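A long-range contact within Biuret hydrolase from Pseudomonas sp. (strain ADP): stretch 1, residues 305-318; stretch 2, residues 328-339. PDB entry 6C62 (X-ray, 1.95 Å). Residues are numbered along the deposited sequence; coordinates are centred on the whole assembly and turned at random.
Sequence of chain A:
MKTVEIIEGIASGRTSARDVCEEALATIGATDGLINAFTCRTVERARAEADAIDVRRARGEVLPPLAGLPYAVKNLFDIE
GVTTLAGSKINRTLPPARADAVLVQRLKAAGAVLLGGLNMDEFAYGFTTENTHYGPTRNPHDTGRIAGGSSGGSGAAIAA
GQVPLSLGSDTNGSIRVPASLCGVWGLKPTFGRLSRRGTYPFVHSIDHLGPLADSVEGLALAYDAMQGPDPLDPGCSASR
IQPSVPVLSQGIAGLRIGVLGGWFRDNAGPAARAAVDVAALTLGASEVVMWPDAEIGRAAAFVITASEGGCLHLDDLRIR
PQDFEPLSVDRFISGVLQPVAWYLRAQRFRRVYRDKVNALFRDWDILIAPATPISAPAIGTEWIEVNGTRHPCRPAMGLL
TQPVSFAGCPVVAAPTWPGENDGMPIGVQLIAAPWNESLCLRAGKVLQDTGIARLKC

Stretch 1 (305-318) TASEGGCLHLDDLR
Stretch 2 328-339: SVDRFISGVLQP

The most unusual feature of this contact is how closely two helix backbones meet: the axes of helix 305-312 and helix 329-336 pass within 7.2 Å of each other, crossing at a signed angle of -105°, so the helices run almost at right angles. Small residues make this possible. CA of Ala 306 lies 4.2 Å from CA of Gly 335, and CA of Gly 310 lies 4.4 Å from CA of Phe 332. A CB built on Gly 335 would stand 2.0 Å from O of Ala 306, and one built on Gly 310 would stand 2.5 Å from O of Phe 332; both would clash, so glycine suits each place.

Backbone atoms then interact directly. CA of Gly 335 approaches O of Ala 306 at 3.3 Å in a CA-H...O contact with 146° at the hydrogen, while the same carbonyl accepts the helical bond from N of Gly 310 (3.0 Å). A second such contact joins CA of Ser 307 to O of Gly 335 at 3.5 Å. The one conventional hydrogen bond across the stretches is also here: OG of Ser 307, with chi1 in m (-75°), donates to O of Gly 335 at 2.9 Å. Serine fits because its short side chain, leaving the backbone sideways, reaches a carbonyl near the C-terminal end of the other helix. Beyond that end, the CA-to-CB bond of Gln 338 points toward stretch 1, and an extended side chain (chi1 m, chi2 t) brings its OE1 to 3.2 Å from CB of Ala 306.

Both helices are built from regular i to i+4 bonds, with phi near -65° and psi near -45° through most of the first. At His 313 phi/psi changes to -108/20, and this residue occupies the N-cap position of helix 314-318. The turn redirects the chain, and the new helix axis stays farther from helix 329-336, 11.1 Å at closest approach and at 117° between N-to-C directions. Larger side chains fill this wider gap.

Leu 317 (m, t) points toward stretch 2 and sits as a knob among Val 329, Phe 332, Ile 333 and Val 336. Its CD2 is 3.8 Å from CG2 of Val 329, and its CD1 is 4.0 Å from CG2 of Val 336. In return Val 336 (t) sits among Gly 310, Cys 311, Leu 314 and Leu 317; its CG2 packs 3.5 Å from C of Gly 310 and 4.1 Å from SG of Cys 311, its CG1 4.0 Å from CD1 of Leu 314. A branched valine offers methyls to both helices of stretch 1.

Phe 332 (chi1 -81°, chi2 -59°) presents its ring edge to N of Gly 310, 3.6 Å from CD1 of Phe 332, which also lies 3.7 Å from C of Gly 309. His 313 (chi1 m, chi2 -74°) turns its edge toward the face of Phe 332, with ring centroids 5.3 Å apart and planes at 60°. Altogether the two stretches bury 549 Å² between them, summed over both sides.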

# COMPACT_ATOMS: atom_id res chain seq x y z
N THR A 305 1.28 -12.64 3.32
CA THR A 305 0.10 -13.51 3.39
C THR A 305 -0.26 -13.77 4.84
O THR A 305 -1.42 -13.63 5.21
CB THR A 305 0.35 -14.83 2.64
OG1 THR A 305 0.39 -14.55 1.22
CG2 THR A 305 -0.70 -15.84 2.96
N ALA A 306 0.72 -14.20 5.62
CA ALA A 306 0.43 -14.59 6.99
C ALA A 306 -0.05 -13.40 7.83
O ALA A 306 -0.94 -13.53 8.61
CB ALA A 306 1.66 -15.22 7.63
N SER A 307 0.61 -12.25 7.71
CA SER A 307 0.18 -11.09 8.48
C SER A 307 -1.18 -10.52 8.02
O SER A 307 -2.02 -10.21 8.88
CB SER A 307 1.26 -10.03 8.47
OG SER A 307 2.28 -10.48 9.33
N GLU A 308 -1.35 -10.34 6.72
CA GLU A 308 -2.59 -9.75 6.24
C GLU A 308 -3.77 -10.75 6.48
O GLU A 308 -4.80 -10.34 6.93
CB GLU A 308 -2.55 -9.41 4.75
CG GLU A 308 -1.78 -8.17 4.43
CD GLU A 308 -1.91 -7.64 2.97
OE1 GLU A 308 -2.88 -7.93 2.24
OE2 GLU A 308 -0.99 -6.85 2.54
N GLY A 309 -3.59 -12.06 6.20
CA GLY A 309 -4.67 -13.03 6.47
C GLY A 309 -4.95 -13.20 7.97
O GLY A 309 -6.09 -13.22 8.39
N GLY A 310 -3.90 -13.32 8.78
CA GLY A 310 -4.10 -13.42 10.22
C GLY A 310 -4.78 -12.21 10.81
O GLY A 310 -5.74 -12.35 11.61
N CYS A 311 -4.29 -11.00 10.48
CA CYS A 311 -4.86 -9.79 11.05
C CYS A 311 -6.28 -9.55 10.61
O CYS A 311 -7.07 -8.99 11.33
CB CYS A 311 -3.97 -8.58 10.80
SG CYS A 311 -2.40 -8.83 11.73
N LEU A 312 -6.63 -9.97 9.41
CA LEU A 312 -8.00 -9.90 8.95
C LEU A 312 -8.97 -10.59 9.92
O LEU A 312 -10.11 -10.20 9.98
CB LEU A 312 -8.17 -10.59 7.62
CG LEU A 312 -9.38 -10.25 6.74
CD1 LEU A 312 -9.27 -8.82 6.26
CD2 LEU A 312 -9.39 -11.20 5.55
N HIS A 313 -8.51 -11.65 10.59
CA HIS A 313 -9.37 -12.46 11.47
C HIS A 313 -9.05 -12.22 12.95
O HIS A 313 -9.41 -13.03 13.82
CB HIS A 313 -9.14 -13.93 11.13
CG HIS A 313 -9.60 -14.30 9.76
ND1 HIS A 313 -10.92 -14.43 9.45
CD2 HIS A 313 -8.91 -14.51 8.62
CE1 HIS A 313 -11.04 -14.75 8.18
NE2 HIS A 313 -9.84 -14.77 7.63
N LEU A 314 -8.39 -11.11 13.27
CA LEU A 314 -7.92 -10.91 14.63
C LEU A 314 -9.06 -10.91 15.68
O LEU A 314 -8.91 -11.48 16.77
CB LEU A 314 -7.09 -9.65 14.73
CG LEU A 314 -6.53 -9.31 16.10
CD1 LEU A 314 -5.68 -10.44 16.68
CD2 LEU A 314 -5.68 -8.03 15.97
N ASP A 315 -10.18 -10.28 15.34
CA ASP A 315 -11.29 -10.15 16.29
C ASP A 315 -11.83 -11.51 16.66
O ASP A 315 -12.07 -11.76 17.84
CB ASP A 315 -12.48 -9.37 15.72
CG ASP A 315 -12.20 -7.87 15.49
OD1 ASP A 315 -11.53 -7.23 16.36
OD2 ASP A 315 -12.69 -7.32 14.42
N ASP A 316 -11.99 -12.40 15.67
CA ASP A 316 -12.38 -13.77 15.91
C ASP A 316 -11.29 -14.62 16.56
O ASP A 316 -11.59 -15.49 17.39
CB ASP A 316 -12.86 -14.42 14.63
CG ASP A 316 -14.26 -13.90 14.22
OD1 ASP A 316 -15.06 -13.61 15.13
OD2 ASP A 316 -14.56 -13.78 12.98
N LEU A 317 -10.02 -14.37 16.28
CA LEU A 317 -8.97 -15.11 16.99
C LEU A 317 -8.94 -14.76 18.46
O LEU A 317 -8.50 -15.57 19.27
CB LEU A 317 -7.58 -14.89 16.36
CG LEU A 317 -7.35 -15.46 14.96
CD1 LEU A 317 -6.10 -14.85 14.31
CD2 LEU A 317 -7.23 -16.95 15.04
N ARG A 318 -9.37 -13.55 18.82
CA ARG A 318 -9.39 -13.17 20.21
C ARG A 318 -10.56 -13.85 20.99
O ARG A 318 -10.41 -14.28 22.09
CB ARG A 318 -9.52 -11.66 20.34
CG ARG A 318 -8.27 -10.93 20.00
CD ARG A 318 -8.53 -9.45 19.93
NE ARG A 318 -7.27 -8.73 19.96
CZ ARG A 318 -7.08 -7.50 19.48
NH1 ARG A 318 -8.07 -6.84 18.91
NH2 ARG A 318 -5.88 -6.95 19.54
N SER A 328 -4.93 -24.81 10.57
CA SER A 328 -4.36 -23.54 10.13
C SER A 328 -4.45 -22.46 11.16
O SER A 328 -3.86 -21.44 10.98
CB SER A 328 -5.03 -23.10 8.81
OG SER A 328 -6.43 -23.00 9.03
N VAL A 329 -5.21 -22.63 12.24
CA VAL A 329 -5.37 -21.56 13.19
C VAL A 329 -4.02 -21.08 13.79
O VAL A 329 -3.84 -19.89 14.01
CB VAL A 329 -6.35 -21.92 14.30
CG1 VAL A 329 -5.77 -22.97 15.23
CG2 VAL A 329 -6.76 -20.68 15.04
N ASP A 330 -3.09 -22.02 14.03
CA ASP A 330 -1.78 -21.65 14.56
C ASP A 330 -0.92 -20.91 13.55
O ASP A 330 -0.07 -20.09 13.94
CB ASP A 330 -1.03 -22.83 15.15
CG ASP A 330 -1.89 -23.58 16.21
OD1 ASP A 330 -2.59 -22.84 16.96
OD2 ASP A 330 -1.92 -24.87 16.22
N ARG A 331 -1.21 -21.11 12.26
CA ARG A 331 -0.54 -20.36 11.22
C ARG A 331 -1.08 -18.94 11.14
O ARG A 331 -0.32 -18.03 10.91
CB ARG A 331 -0.70 -21.07 9.87
CG ARG A 331 -0.21 -22.54 9.93
CD ARG A 331 -0.15 -23.20 8.58
NE ARG A 331 0.77 -22.45 7.69
CZ ARG A 331 0.75 -22.51 6.36
NH1 ARG A 331 -0.20 -23.20 5.75
NH2 ARG A 331 1.66 -21.83 5.66
N PHE A 332 -2.38 -18.77 11.31
CA PHE A 332 -2.96 -17.45 11.40
C PHE A 332 -2.41 -16.69 12.60
O PHE A 332 -2.05 -15.51 12.49
CB PHE A 332 -4.53 -17.49 11.46
CG PHE A 332 -5.21 -17.66 10.14
CD1 PHE A 332 -5.03 -16.77 9.11
CD2 PHE A 332 -6.07 -18.69 9.96
CE1 PHE A 332 -5.71 -16.91 7.90
CE2 PHE A 332 -6.72 -18.89 8.73
CZ PHE A 332 -6.56 -17.99 7.71
N ILE A 333 -2.33 -17.38 13.75
CA ILE A 333 -1.82 -16.73 14.96
C ILE A 333 -0.34 -16.33 14.74
O ILE A 333 0.02 -15.20 15.05
CB ILE A 333 -2.00 -17.60 16.20
CG1 ILE A 333 -3.44 -17.65 16.63
CG2 ILE A 333 -1.18 -17.08 17.35
CD1 ILE A 333 -3.76 -18.77 17.65
N SER A 334 0.48 -17.22 14.23
CA SER A 334 1.85 -16.87 13.89
C SER A 334 1.94 -15.64 13.05
O SER A 334 2.74 -14.72 13.33
CB SER A 334 2.52 -18.03 13.11
OG SER A 334 3.90 -17.73 12.91
N GLY A 335 1.10 -15.57 12.02
CA GLY A 335 1.03 -14.38 11.13
C GLY A 335 0.76 -13.08 11.88
O GLY A 335 1.40 -12.05 11.62
N VAL A 336 -0.17 -13.12 12.83
CA VAL A 336 -0.49 -11.92 13.67
C VAL A 336 0.70 -11.49 14.52
O VAL A 336 0.84 -10.31 14.82
CB VAL A 336 -1.68 -12.24 14.60
CG1 VAL A 336 -1.85 -11.19 15.67
CG2 VAL A 336 -2.94 -12.39 13.78
N LEU A 337 1.54 -12.45 14.95
CA LEU A 337 2.68 -12.16 15.83
C LEU A 337 3.95 -11.70 15.08
O LEU A 337 4.93 -11.36 15.73
CB LEU A 337 2.96 -13.32 16.77
CG LEU A 337 1.75 -13.87 17.54
CD1 LEU A 337 2.15 -15.00 18.53
CD2 LEU A 337 0.98 -12.78 18.27
N GLN A 338 3.91 -11.62 13.76
CA GLN A 338 5.10 -11.31 12.98
C GLN A 338 5.50 -9.85 13.21
O GLN A 338 4.65 -8.95 13.19
CB GLN A 338 4.90 -11.55 11.47
CG GLN A 338 4.84 -13.01 11.11
CD GLN A 338 4.47 -13.29 9.69
OE1 GLN A 338 4.25 -14.43 9.34
NE2 GLN A 338 4.46 -12.26 8.83
N PRO A 339 6.78 -9.61 13.51
CA PRO A 339 7.26 -8.19 13.53
C PRO A 339 6.80 -7.36 12.29
O PRO A 339 6.80 -7.84 11.18
CB PRO A 339 8.78 -8.34 13.54
CG PRO A 339 9.02 -9.68 14.23
CD PRO A 339 7.86 -10.57 13.83